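Local coordinates for acyl-homoserine-lactone synthase (Mesorhizobium sp. ORS 3359, PDB 6WNS), which probably synthesises acyl-homoserine lactone quorum-sensing signals by transferring the acyl chain of a coenzyme A thioester to S-adenosylmethionine, at residues C145-P150 / D173-L178; R21-R26 / A55-A60; V74-P79 / A98-W103. All coordinates share one frame; numbering follows the deposited sequence.

Contact 1 (C145-P150 / D173-L178); sequences CETFWP and DIIALL
Thr147 and Asp173 meet next to a short antiparallel pairing, in which Cys145 and Ile175 form the hydrogen-bonded pair and Glu146 and Ile174 the non-hydrogen-bonded one. The Thr147 side chain obliquely crosses that of Asp173. Thr147 OG1 lies between the backbone N and the carbonyl carbon (chi1 50°), 3.5 Å from Asp173 CB, and a water lies between OG1 and Asp173 OD2, although its approach to the carboxylate is improbably short. Asp173 OD1 is taken by His169 N. The methyl of Thr147 is turned to the other strand, with CG2 3.7 Å from Ile174 O and 4.0 Å from Ile175 CB. Ile175 CG2, likewise between its backbone N and carbonyl carbon, faces Thr147 CA and Pro150 CG, the latter at 4.4 Å. Thr147 N donates to Asp173 O (2.9 Å) from above the carbonyl plane, whereas Cys145 N meets Ile175 O at 3.0 Å almost straight (165°). Pro150 crosses Leu177 at about a right angle, its CG 3.9 Å from Leu177 CD2. A type I turn from Glu146 to Trp149 brings the chain from strand 140-146 into helix 149-155, while strand 174-180 runs on between strands 140-146 and 160-162, where Leu177 also meets Leu160 and Glu162.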
loop_
_atom_site.group_PDB
_atom_site.type_symbol
_atom_site.label_atom_id
_atom_site.label_comp_id
_atom_site.label_asym_id
_atom_site.label_seq_id
_atom_site.Cartn_x
_atom_site.Cartn_y
_atom_site.Cartn_z
ATOM N N CYS A 145 -5.794 -5.795 6.229
ATOM C CA CYS A 145 -4.800 -6.783 5.779
ATOM C C CYS A 145 -5.141 -8.139 6.406
ATOM O O CYS A 145 -6.043 -8.237 7.334
ATOM C CB CYS A 145 -3.389 -6.328 6.107
ATOM S SG CYS A 145 -3.237 -6.096 7.889
ATOM N N GLU A 146 -4.533 -9.174 5.830
ATOM C CA GLU A 146 -4.634 -10.539 6.365
ATOM C C GLU A 146 -4.101 -10.533 7.808
ATOM O O GLU A 146 -3.163 -9.788 8.084
ATOM C CB GLU A 146 -3.886 -11.495 5.454
ATOM C CG GLU A 146 -4.746 -11.758 4.242
ATOM C CD GLU A 146 -4.486 -13.037 3.455
ATOM O OE1 GLU A 146 -4.987 -14.118 3.847
ATOM O OE2 GLU A 146 -3.890 -12.888 2.386
ATOM N N THR A 147 -4.674 -11.386 8.644
ATOM C CA THR A 147 -4.368 -11.431 10.093
ATOM C C THR A 147 -2.933 -11.886 10.342
ATOM O O THR A 147 -2.536 -11.725 11.463
ATOM C CB THR A 147 -5.359 -12.295 10.869
ATOM O OG1 THR A 147 -5.408 -13.531 10.145
ATOM C CG2 THR A 147 -6.750 -11.712 10.950
ATOM N N PHE A 148 -2.137 -12.338 9.366
ATOM C CA PHE A 148 -0.715 -12.710 9.655
ATOM C C PHE A 148 0.201 -11.473 9.606
ATOM O O PHE A 148 1.371 -11.587 9.988
ATOM C CB PHE A 148 -0.186 -13.811 8.724
ATOM C CG PHE A 148 -0.141 -13.468 7.251
ATOM C CD1 PHE A 148 0.896 -12.714 6.720
ATOM C CD2 PHE A 148 -1.131 -13.904 6.387
ATOM C CE1 PHE A 148 0.938 -12.389 5.377
ATOM C CE2 PHE A 148 -1.067 -13.605 5.041
ATOM C CZ PHE A 148 -0.044 -12.822 4.542
ATOM N N TRP A 149 -0.262 -10.328 9.106
ATOM C CA TRP A 149 0.624 -9.155 8.811
ATOM C C TRP A 149 1.180 -8.524 10.077
ATOM O O TRP A 149 2.337 -8.094 10.061
ATOM C CB TRP A 149 -0.070 -8.084 7.959
ATOM C CG TRP A 149 0.122 -8.379 6.509
ATOM C CD1 TRP A 149 -0.789 -8.924 5.650
ATOM C CD2 TRP A 149 1.363 -8.286 5.785
ATOM N NE1 TRP A 149 -0.199 -9.173 4.444
ATOM C CE2 TRP A 149 1.103 -8.755 4.472
ATOM C CE3 TRP A 149 2.665 -7.874 6.120
ATOM C CZ2 TRP A 149 2.101 -8.818 3.493
ATOM C CZ3 TRP A 149 3.646 -7.919 5.152
ATOM C CH2 TRP A 149 3.359 -8.377 3.851
ATOM N N PRO A 150 0.358 -8.326 11.132
ATOM C CA PRO A 150 0.807 -7.597 12.317
ATOM C C PRO A 150 2.066 -8.238 12.928
ATOM O O PRO A 150 2.974 -7.525 13.194
ATOM C CB PRO A 150 -0.400 -7.647 13.264
ATOM C CG PRO A 150 -1.572 -7.813 12.329
ATOM C CD PRO A 150 -1.066 -8.685 11.197
ATOM N N ASP A 173 -8.588 -14.649 6.666
ATOM C CA ASP A 173 -8.998 -13.763 7.787
ATOM C C ASP A 173 -8.334 -12.380 7.633
ATOM O O ASP A 173 -7.123 -12.274 7.327
ATOM C CB ASP A 173 -8.684 -14.391 9.145
ATOM C CG ASP A 173 -9.320 -15.744 9.363
ATOM O OD1 ASP A 173 -10.266 -16.096 8.615
ATOM O OD2 ASP A 173 -8.820 -16.473 10.218
ATOM N N ILE A 174 -9.086 -11.329 7.935
ATOM C CA ILE A 174 -8.587 -9.957 7.777
ATOM C C ILE A 174 -8.831 -9.177 9.062
ATOM O O ILE A 174 -9.604 -9.648 9.937
ATOM C CB ILE A 174 -9.235 -9.286 6.558
ATOM C CG1 ILE A 174 -10.755 -9.154 6.671
ATOM C CG2 ILE A 174 -8.832 -10.059 5.293
ATOM C CD1 ILE A 174 -11.372 -8.185 5.618
ATOM N N ILE A 175 -8.154 -8.041 9.142
ATOM C CA ILE A 175 -8.146 -7.179 10.363
ATOM C C ILE A 175 -7.742 -5.763 9.941
ATOM O O ILE A 175 -7.091 -5.573 8.877
ATOM C CB ILE A 175 -7.266 -7.787 11.465
ATOM C CG1 ILE A 175 -7.494 -7.104 12.832
ATOM C CG2 ILE A 175 -5.791 -7.809 11.058
ATOM C CD1 ILE A 175 -7.323 -8.031 14.010
ATOM N N ALA A 176 -8.254 -4.766 10.655
ATOM C CA ALA A 176 -7.884 -3.352 10.503
ATOM C C ALA A 176 -6.787 -2.953 11.498
ATOM O O ALA A 176 -6.885 -3.282 12.741
ATOM C CB ALA A 176 -9.136 -2.543 10.650
ATOM N N LEU A 177 -5.780 -2.228 11.003
ATOM C CA LEU A 177 -4.606 -1.744 11.784
ATOM C C LEU A 177 -4.438 -0.233 11.617
ATOM O O LEU A 177 -4.757 0.295 10.514
ATOM C CB LEU A 177 -3.385 -2.409 11.160
ATOM C CG LEU A 177 -2.938 -3.766 11.672
ATOM C CD1 LEU A 177 -4.009 -4.584 12.373
ATOM C CD2 LEU A 177 -2.296 -4.481 10.538
ATOM N N LEU A 178 -3.879 0.451 12.627
ATOM C CA LEU A 178 -3.370 1.853 12.507
ATOM C C LEU A 178 -1.854 1.883 12.772
ATOM O O LEU A 178 -1.442 1.462 13.862
ATOM C CB LEU A 178 -4.133 2.750 13.476
ATOM C CG LEU A 178 -3.751 4.227 13.348
ATOM C CD1 LEU A 178 -4.132 4.711 11.952
ATOM C CD2 LEU A 178 -4.386 5.096 14.437
HETATM O O HOH W 1 -7.114 -15.420 11.562
#

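Contact 2 (R21-R26 / A55-A60); sequences RYFRIR and ALYVLA
Tyr22 OH, packed against the Tyr57 ring, accepts a hydrogen bond from Arg26 NH1, one turn further along its own helix (3.1 Å, 148°); the same Tyr22 oxygen lies 3.5 Å from Tyr57 CD1. The hydroxyl is somewhat out of the guanidinium plane, and the guanidinium is held by further bonds, since its NE forms a salt bridge with Glu46 and its NH2 one with Asp51. Asp51 also takes the hydroxyl of Tyr57, so one carboxylate serves side chains from both segments. Between the two tyrosines the rings meet obliquely, with planes at 61° and centroids 5.2 Å apart, and Tyr22 CE2 comes to 3.5 Å from Tyr57 CD1. CB of Tyr22 points toward the strand, and CG lies anti to the backbone N. Helix 16-31 here packs over one face of the central mixed sheet of an acetyltransferase-like (GNAT-type) fold, as in the LuxI family of signal synthases; the axes of 21-26 and 56-60 pass 11.8 Å apart at 86°, a near-perpendicular crossing bridged by large side chains. Tyr57 and Leu59, two residues apart on the strand, both direct their side chains to the helix. The Leu59 side chain crosses that of Tyr22 at about a right angle, its CD2 3.8 Å from Tyr22 CD1. Phe23 has Tyr22 CD2 over the centre of its ring, 3.9 Å above the plane, and presents its edge to the Tyr57 hydroxyl, with CZ 3.9 Å from Tyr57 OH. From the neighbouring strand 4-7, Val7 touches both Tyr57 and Leu59, while Phe107 of strand 100-108 and Ile67 add to the packing round Tyr22.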
loop_
_atom_site.group_PDB
_atom_site.type_symbol
_atom_site.label_atom_id
_atom_site.label_comp_id
_atom_site.label_asym_id
_atom_site.label_seq_id
_atom_site.Cartn_x
_atom_site.Cartn_y
_atom_site.Cartn_z
ATOM N N ARG A 21 1.069 0.834 -17.522
ATOM C CA ARG A 21 1.600 -0.507 -17.172
ATOM C C ARG A 21 1.063 -0.918 -15.803
ATOM O O ARG A 21 0.726 -2.069 -15.633
ATOM C CB ARG A 21 3.134 -0.514 -17.240
ATOM C CG ARG A 21 3.643 -0.408 -18.676
ATOM C CD ARG A 21 5.095 -0.795 -18.841
ATOM N NE ARG A 21 5.977 -0.143 -17.885
ATOM C CZ ARG A 21 6.528 1.058 -18.053
ATOM N NH1 ARG A 21 6.274 1.768 -19.152
ATOM N NH2 ARG A 21 7.340 1.517 -17.108
ATOM N N TYR A 22 0.998 0.022 -14.857
ATOM C CA TYR A 22 0.555 -0.251 -13.480
ATOM C C TYR A 22 -0.898 -0.806 -13.531
ATOM O O TYR A 22 -1.171 -1.822 -12.870
ATOM C CB TYR A 22 0.659 1.047 -12.663
ATOM C CG TYR A 22 -0.051 0.977 -11.345
ATOM C CD1 TYR A 22 0.430 0.157 -10.329
ATOM C CD2 TYR A 22 -1.229 1.687 -11.100
ATOM C CE1 TYR A 22 -0.262 -0.010 -9.145
ATOM C CE2 TYR A 22 -1.875 1.593 -9.865
ATOM C CZ TYR A 22 -1.356 0.800 -8.856
ATOM O OH TYR A 22 -2.032 0.701 -7.676
ATOM N N PHE A 23 -1.810 -0.166 -14.269
ATOM C CA PHE A 23 -3.221 -0.628 -14.331
ATOM C C PHE A 23 -3.343 -1.985 -15.062
ATOM O O PHE A 23 -4.228 -2.812 -14.771
ATOM C CB PHE A 23 -4.111 0.447 -14.897
ATOM C CG PHE A 23 -4.365 1.500 -13.853
ATOM C CD1 PHE A 23 -3.827 2.772 -13.981
ATOM C CD2 PHE A 23 -5.145 1.225 -12.750
ATOM C CE1 PHE A 23 -4.032 3.753 -13.004
ATOM C CE2 PHE A 23 -5.368 2.198 -11.789
ATOM C CZ PHE A 23 -4.787 3.450 -11.895
ATOM N N ARG A 24 -2.432 -2.269 -15.970
ATOM C CA ARG A 24 -2.377 -3.585 -16.676
ATOM C C ARG A 24 -1.895 -4.637 -15.699
ATOM O O ARG A 24 -2.426 -5.754 -15.713
ATOM C CB ARG A 24 -1.461 -3.494 -17.912
ATOM C CG ARG A 24 -2.010 -2.556 -18.985
ATOM C CD ARG A 24 -1.517 -2.824 -20.425
ATOM N NE ARG A 24 -1.375 -1.657 -21.303
ATOM C CZ ARG A 24 -2.080 -0.503 -21.295
ATOM N NH1 ARG A 24 -3.045 -0.283 -20.406
ATOM N NH2 ARG A 24 -1.786 0.460 -22.176
ATOM N N ILE A 25 -0.866 -4.311 -14.911
ATOM C CA ILE A 25 -0.326 -5.190 -13.858
ATOM C C ILE A 25 -1.424 -5.553 -12.856
ATOM O O ILE A 25 -1.534 -6.738 -12.438
ATOM C CB ILE A 25 0.911 -4.541 -13.228
ATOM C CG1 ILE A 25 2.088 -4.618 -14.199
ATOM C CG2 ILE A 25 1.223 -5.206 -11.923
ATOM C CD1 ILE A 25 3.325 -3.848 -13.730
ATOM N N ARG A 26 -2.226 -4.592 -12.455
ATOM C CA ARG A 26 -3.373 -4.876 -11.537
ATOM C C ARG A 26 -4.349 -5.870 -12.149
ATOM O O ARG A 26 -4.929 -6.748 -11.422
ATOM C CB ARG A 26 -4.004 -3.525 -11.183
ATOM C CG ARG A 26 -3.114 -2.867 -10.140
ATOM C CD ARG A 26 -3.595 -1.570 -9.644
ATOM N NE ARG A 26 -4.981 -1.659 -9.172
ATOM C CZ ARG A 26 -5.640 -0.587 -8.757
ATOM N NH1 ARG A 26 -4.981 0.515 -8.486
ATOM N NH2 ARG A 26 -6.938 -0.635 -8.597
ATOM N N ALA A 55 -5.790 9.697 -5.123
ATOM C CA ALA A 55 -4.887 8.562 -4.887
ATOM C C ALA A 55 -3.433 8.979 -5.039
ATOM O O ALA A 55 -3.101 9.787 -5.941
ATOM C CB ALA A 55 -5.225 7.376 -5.770
ATOM N N LEU A 56 -2.591 8.353 -4.199
ATOM C CA LEU A 56 -1.132 8.327 -4.318
ATOM C C LEU A 56 -0.658 6.919 -4.645
ATOM O O LEU A 56 -1.062 6.001 -3.976
ATOM C CB LEU A 56 -0.518 8.782 -2.991
ATOM C CG LEU A 56 -1.162 10.010 -2.346
ATOM C CD1 LEU A 56 -0.432 10.266 -1.030
ATOM C CD2 LEU A 56 -1.061 11.221 -3.235
ATOM N N TYR A 57 0.233 6.804 -5.620
ATOM C CA TYR A 57 0.839 5.522 -6.056
ATOM C C TYR A 57 2.318 5.558 -5.682
ATOM O O TYR A 57 3.118 6.408 -6.117
ATOM C CB TYR A 57 0.575 5.288 -7.537
ATOM C CG TYR A 57 -0.892 5.328 -7.847
ATOM C CD1 TYR A 57 -1.687 4.224 -7.588
ATOM C CD2 TYR A 57 -1.494 6.483 -8.310
ATOM C CE1 TYR A 57 -3.062 4.250 -7.834
ATOM C CE2 TYR A 57 -2.865 6.553 -8.496
ATOM C CZ TYR A 57 -3.652 5.427 -8.266
ATOM O OH TYR A 57 -4.983 5.423 -8.514
ATOM N N VAL A 58 2.673 4.619 -4.833
ATOM C CA VAL A 58 4.071 4.399 -4.409
ATOM C C VAL A 58 4.635 3.192 -5.134
ATOM O O VAL A 58 4.345 2.051 -4.727
ATOM C CB VAL A 58 4.155 4.187 -2.907
ATOM C CG1 VAL A 58 5.618 4.203 -2.503
ATOM C CG2 VAL A 58 3.360 5.264 -2.170
ATOM N N LEU A 59 5.378 3.449 -6.201
ATOM C CA LEU A 59 5.789 2.402 -7.150
ATOM C C LEU A 59 7.297 2.175 -7.081
ATOM O O LEU A 59 8.085 3.151 -7.215
ATOM C CB LEU A 59 5.330 2.835 -8.524
ATOM C CG LEU A 59 3.801 3.049 -8.609
ATOM C CD1 LEU A 59 3.462 3.357 -10.018
ATOM C CD2 LEU A 59 3.053 1.805 -8.087
ATOM N N ALA A 60 7.657 0.899 -6.965
ATOM C CA ALA A 60 9.057 0.431 -7.055
ATOM C C ALA A 60 9.389 0.117 -8.525
ATOM O O ALA A 60 8.722 -0.798 -9.103
ATOM C CB ALA A 60 9.216 -0.742 -6.142
#

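Contact 3 (V74-P79 / A98-W103); sequences VPTLEP and AEIFEW
Thr76 directs two donors at one acceptor, the carbonyl of Ile100: its backbone N lies 3.1 Å from Ile100 O in the carbonyl plane, and its hydroxyl OG1 2.6 Å from the same Ile100 O, well above that plane. A water adds a weak third bond to this oxygen and accepts from Leu77 N. With OG1 between the backbone N and the carbonyl carbon (chi1 54°), the hydroxyl can donate here while it accepts from Ala97 N; Thr76 CG2 rests 3.6 Å from Ile100 CG2. Thr76 O is taken by Arg96 NE. This is where antiparallel strands 69-75 and 100-108, neighbours in the central sheet of a GNAT-like fold, part into loops. Val74 and Glu102 form a hydrogen-bonded pair, Val74 N to Glu102 O at 2.9 Å and Glu102 N to Val74 O at 2.7 Å, the latter nearly straight (170°). Both carboxylate oxygens of Glu102 are satisfied by backbone, OE1 by Leu81 N and OE2 by Met82 N, at the start of helix 81-84. At the non-hydrogen-bonded pair, Pro75 CA sits over the centre of the Phe101 ring, 3.6 Å from its centroid, a CH-pi contact only 8° off the normal.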
loop_
_atom_site.group_PDB
_atom_site.type_symbol
_atom_site.label_atom_id
_atom_site.label_comp_id
_atom_site.label_asym_id
_atom_site.label_seq_id
_atom_site.Cartn_x
_atom_site.Cartn_y
_atom_site.Cartn_z
ATOM N N VAL A 74 -4.532 6.487 0.064
ATOM C CA VAL A 74 -5.718 7.364 -0.086
ATOM C C VAL A 74 -5.948 8.171 1.189
ATOM O O VAL A 74 -5.919 7.611 2.283
ATOM C CB VAL A 74 -6.903 6.453 -0.411
ATOM C CG1 VAL A 74 -8.203 7.210 -0.536
ATOM C CG2 VAL A 74 -6.641 5.686 -1.696
ATOM N N PRO A 75 -6.239 9.482 1.102
ATOM C CA PRO A 75 -6.503 10.280 2.307
ATOM C C PRO A 75 -7.694 9.689 3.083
ATOM O O PRO A 75 -8.739 9.354 2.505
ATOM C CB PRO A 75 -6.783 11.697 1.770
ATOM C CG PRO A 75 -6.737 11.658 0.295
ATOM C CD PRO A 75 -6.472 10.228 -0.139
ATOM N N THR A 76 -7.550 9.455 4.371
ATOM C CA THR A 76 -8.682 8.883 5.149
ATOM C C THR A 76 -9.855 9.870 5.231
ATOM O O THR A 76 -10.957 9.397 5.536
ATOM C CB THR A 76 -8.314 8.449 6.563
ATOM O OG1 THR A 76 -7.692 9.542 7.263
ATOM C CG2 THR A 76 -7.489 7.186 6.544
ATOM N N LEU A 77 -9.659 11.164 4.948
ATOM C CA LEU A 77 -10.782 12.128 4.914
ATOM C C LEU A 77 -11.617 11.887 3.658
ATOM O O LEU A 77 -12.678 12.417 3.566
ATOM C CB LEU A 77 -10.272 13.577 4.973
ATOM C CG LEU A 77 -9.658 14.049 6.297
ATOM C CD1 LEU A 77 -9.195 15.496 6.184
ATOM C CD2 LEU A 77 -10.604 13.872 7.491
ATOM N N GLU A 78 -11.108 11.170 2.659
ATOM C CA GLU A 78 -11.882 10.783 1.462
ATOM C C GLU A 78 -12.441 9.402 1.732
ATOM O O GLU A 78 -11.824 8.682 2.512
ATOM C CB GLU A 78 -10.944 10.645 0.247
ATOM C CG GLU A 78 -10.386 11.955 -0.237
ATOM C CD GLU A 78 -11.449 12.915 -0.735
ATOM O OE1 GLU A 78 -12.448 12.465 -1.397
ATOM O OE2 GLU A 78 -11.290 14.106 -0.438
ATOM N N PRO A 79 -13.490 8.977 0.992
ATOM C CA PRO A 79 -13.934 7.588 1.000
ATOM C C PRO A 79 -12.771 6.653 0.677
ATOM O O PRO A 79 -11.980 6.935 -0.210
ATOM C CB PRO A 79 -15.055 7.525 -0.053
ATOM C CG PRO A 79 -15.044 8.837 -0.811
ATOM C CD PRO A 79 -14.274 9.793 0.054
ATOM N N ALA A 98 -6.543 14.422 8.521
ATOM C CA ALA A 98 -5.675 14.920 7.433
ATOM C C ALA A 98 -4.327 14.148 7.452
ATOM O O ALA A 98 -3.741 13.979 6.348
ATOM C CB ALA A 98 -5.465 16.421 7.583
ATOM N N GLU A 99 -3.925 13.704 8.681
ATOM C CA GLU A 99 -2.547 13.238 9.042
ATOM C C GLU A 99 -2.436 11.738 8.695
ATOM O O GLU A 99 -1.328 11.144 8.828
ATOM C CB GLU A 99 -2.217 13.462 10.538
ATOM C CG GLU A 99 -3.148 14.434 11.275
ATOM C CD GLU A 99 -2.523 15.730 11.778
ATOM O OE1 GLU A 99 -1.872 15.738 12.874
ATOM O OE2 GLU A 99 -2.738 16.774 11.117
ATOM N N ILE A 100 -3.570 11.151 8.278
ATOM C CA ILE A 100 -3.776 9.669 8.229
ATOM C C ILE A 100 -4.192 9.272 6.817
ATOM O O ILE A 100 -5.242 9.763 6.393
ATOM C CB ILE A 100 -4.828 9.246 9.272
ATOM C CG1 ILE A 100 -4.402 9.634 10.698
ATOM C CG2 ILE A 100 -5.134 7.763 9.177
ATOM C CD1 ILE A 100 -5.266 9.036 11.797
ATOM N N PHE A 101 -3.493 8.290 6.196
ATOM C CA PHE A 101 -3.825 7.816 4.824
ATOM C C PHE A 101 -4.053 6.322 4.911
ATOM O O PHE A 101 -3.516 5.672 5.823
ATOM C CB PHE A 101 -2.740 8.154 3.798
ATOM C CG PHE A 101 -2.825 9.556 3.222
ATOM C CD1 PHE A 101 -2.871 9.770 1.844
ATOM C CD2 PHE A 101 -2.953 10.655 4.058
ATOM C CE1 PHE A 101 -2.927 11.059 1.334
ATOM C CE2 PHE A 101 -2.989 11.947 3.550
ATOM C CZ PHE A 101 -2.973 12.139 2.191
ATOM N N GLU A 102 -4.893 5.804 4.038
ATOM C CA GLU A 102 -5.171 4.346 4.036
ATOM C C GLU A 102 -4.250 3.729 2.993
ATOM O O GLU A 102 -4.242 4.234 1.874
ATOM C CB GLU A 102 -6.635 4.054 3.775
ATOM C CG GLU A 102 -6.846 2.564 3.660
ATOM C CD GLU A 102 -8.140 2.118 3.044
ATOM O OE1 GLU A 102 -8.423 2.565 1.922
ATOM O OE2 GLU A 102 -8.878 1.303 3.726
ATOM N N TRP A 103 -3.575 2.649 3.384
ATOM C CA TRP A 103 -2.771 1.721 2.554
ATOM C C TRP A 103 -3.674 0.653 1.933
ATOM O O TRP A 103 -4.388 -0.055 2.702
ATOM C CB TRP A 103 -1.708 1.086 3.434
ATOM C CG TRP A 103 -0.711 0.187 2.785
ATOM C CD1 TRP A 103 -0.345 0.106 1.474
ATOM C CD2 TRP A 103 0.158 -0.708 3.500
ATOM N NE1 TRP A 103 0.686 -0.798 1.335
ATOM C CE2 TRP A 103 1.029 -1.286 2.557
ATOM C CE3 TRP A 103 0.341 -1.008 4.864
ATOM C CZ2 TRP A 103 1.989 -2.220 2.917
ATOM C CZ3 TRP A 103 1.282 -1.936 5.225
ATOM C CH2 TRP A 103 2.106 -2.530 4.263
HETATM O O HOH W 2 -6.904 12.376 4.894
#

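All three contacts reach the same mixed sheet, contact 2 on the far side of the chain's centre from contact 1. Contacts 1 and 3 join neighbouring strands near their ends, beside the loops, so backbone bonds dominate and both are only partly buried. Contact 2 is buried: it joins a helix to a sheet face, has no hydrogen bond across it, and relies on aromatic packing beside a charged cluster. Contact 3 lies between the others in strand order and touches each, through Leu178 CD1 against Ile100 CG2 (4.2 Å) and Leu56 CD1 against Phe101 CE1 (3.5 Å); contacts 1 and 2 stay about 14 Å apart at their nearest atoms.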